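Local structure of Ulp1-like SUMO protease (Chaetomium thermophilum, 6DG4) at residues 75-79 with 80-84. The protein is a cysteine protease of the peptidase C48 family that probably cleaves SUMO from its conjugates, represented here by its C-terminal catalytic domain. Residues are numbered along the deposited sequence; the frame is centred on the assembly and turned at random.
Sequences YVNTK and KGAPN
V76 and K80 run alongside each other, one helical turn apart, near the end of helix 62-80, which closes in a Schellman motif at G81. K80 CG sits beside its own backbone N (chi1 -60°), and chi2 is extended (-169°), so the chain runs back along V76. K80 CD meets V76 CG1 at 3.9 Å. The bends at chi3 and chi4 then carry NZ off from V76. K80 N donates to V76 O, four residues back, at 2.9 Å, and K80 CB and CG lie close to the same oxygen.

G81 has positive phi (60°), which swings the chain out of the helix. A82 N now reaches back to N77 O at 2.9 Å, in the carbonyl plane. G81 N bonds T78 O at 3.2 Å, but from above the carbonyl plane. A82 CB points at the helix and lies 4.1 Å from N77 OD1. That oxygen accepts from K88 N, and N77 ND2 donates to C89 O, so the amide ties the helix end to K88 and to C89, the first residue of strand 89-91.

On another side of the helix, K79 CB packs over one face of the Y75 ring, toward its rim. A water donates to A82 O at 2.7 Å and, weakly, to N77 O.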
loop_
_atom_site.group_PDB
_atom_site.type_symbol
_atom_site.label_atom_id
_atom_site.label_comp_id
_atom_site.label_asym_id
_atom_site.label_seq_id
_atom_site.Cartn_x
_atom_site.Cartn_y
_atom_site.Cartn_z
ATOM N N TYR A 75 -10.870 2.382 -0.628
ATOM C CA TYR A 75 -11.383 2.909 -1.887
ATOM C C TYR A 75 -11.916 1.776 -2.764
ATOM O O TYR A 75 -13.031 1.850 -3.291
ATOM C CB TYR A 75 -10.323 3.729 -2.649
ATOM C CG TYR A 75 -10.815 3.975 -4.051
ATOM C CD1 TYR A 75 -11.681 5.024 -4.337
ATOM C CD2 TYR A 75 -10.492 3.096 -5.075
ATOM C CE1 TYR A 75 -12.190 5.192 -5.615
ATOM C CE2 TYR A 75 -10.985 3.261 -6.345
ATOM C CZ TYR A 75 -11.834 4.298 -6.610
ATOM O OH TYR A 75 -12.326 4.422 -7.883
ATOM N N VAL A 76 -11.118 0.721 -2.940
ATOM C CA VAL A 76 -11.516 -0.361 -3.835
ATOM C C VAL A 76 -12.765 -1.055 -3.312
ATOM O O VAL A 76 -13.699 -1.343 -4.069
ATOM C CB VAL A 76 -10.353 -1.350 -4.039
ATOM C CG1 VAL A 76 -10.828 -2.557 -4.829
ATOM C CG2 VAL A 76 -9.179 -0.672 -4.753
ATOM N N ASN A 77 -12.804 -1.333 -2.009
ATOM C CA ASN A 77 -13.926 -2.074 -1.451
ATOM C C ASN A 77 -15.210 -1.270 -1.541
ATOM O O ASN A 77 -16.279 -1.824 -1.823
ATOM C CB ASN A 77 -13.619 -2.458 -0.010
ATOM C CG ASN A 77 -12.512 -3.477 0.081
ATOM O OD1 ASN A 77 -12.329 -4.287 -0.828
ATOM N ND2 ASN A 77 -11.760 -3.442 1.169
ATOM N N THR A 78 -15.129 0.036 -1.306
ATOM C CA THR A 78 -16.302 0.888 -1.450
ATOM C C THR A 78 -16.754 0.961 -2.902
ATOM O O THR A 78 -17.953 0.865 -3.191
ATOM C CB THR A 78 -15.973 2.273 -0.898
ATOM O OG1 THR A 78 -15.750 2.162 0.512
ATOM C CG2 THR A 78 -17.094 3.249 -1.158
ATOM N N LYS A 79 -15.807 1.114 -3.829
ATOM C CA LYS A 79 -16.156 1.202 -5.244
ATOM C C LYS A 79 -16.847 -0.069 -5.714
ATOM O O LYS A 79 -17.822 -0.014 -6.475
ATOM C CB LYS A 79 -14.886 1.472 -6.055
ATOM C CG LYS A 79 -15.078 1.557 -7.553
ATOM C CD LYS A 79 -15.940 2.740 -7.922
ATOM C CE LYS A 79 -15.933 2.979 -9.420
ATOM N NZ LYS A 79 -16.867 4.074 -9.796
ATOM N N LYS A 80 -16.366 -1.223 -5.261
ATOM C CA LYS A 80 -16.910 -2.511 -5.668
ATOM C C LYS A 80 -18.094 -2.962 -4.822
ATOM O O LYS A 80 -18.689 -4.003 -5.127
ATOM C CB LYS A 80 -15.800 -3.573 -5.647
ATOM C CG LYS A 80 -14.640 -3.232 -6.583
ATOM C CD LYS A 80 -13.670 -4.388 -6.786
ATOM C CE LYS A 80 -14.268 -5.494 -7.654
ATOM N NZ LYS A 80 -14.534 -5.047 -9.051
ATOM N N GLY A 81 -18.460 -2.206 -3.790
ATOM C CA GLY A 81 -19.537 -2.609 -2.898
ATOM C C GLY A 81 -19.278 -3.925 -2.198
ATOM O O GLY A 81 -20.206 -4.718 -1.994
ATOM N N ALA A 82 -18.033 -4.176 -1.820
ATOM C CA ALA A 82 -17.683 -5.456 -1.228
ATOM C C ALA A 82 -18.240 -5.551 0.190
ATOM O O ALA A 82 -18.261 -4.552 0.916
ATOM C CB ALA A 82 -16.163 -5.598 -1.169
ATOM N N PRO A 83 -18.676 -6.737 0.623
ATOM C CA PRO A 83 -19.021 -6.918 2.039
ATOM C C PRO A 83 -17.805 -6.711 2.932
ATOM O O PRO A 83 -16.663 -6.955 2.536
ATOM C CB PRO A 83 -19.514 -8.370 2.107
ATOM C CG PRO A 83 -19.841 -8.748 0.699
ATOM C CD PRO A 83 -18.903 -7.964 -0.162
ATOM N N ASN A 84 -18.066 -6.277 4.167
ATOM C CA ASN A 84 -16.976 -5.931 5.074
ATOM C C ASN A 84 -16.016 -7.096 5.270
ATOM O O ASN A 84 -14.796 -6.906 5.310
ATOM C CB ASN A 84 -17.543 -5.467 6.414
ATOM C CG ASN A 84 -18.229 -4.123 6.318
ATOM O OD1 ASN A 84 -19.451 -4.023 6.446
ATOM N ND2 ASN A 84 -17.447 -3.075 6.086
HETATM O O HOH W 1 -17.935 -1.867 0.946
#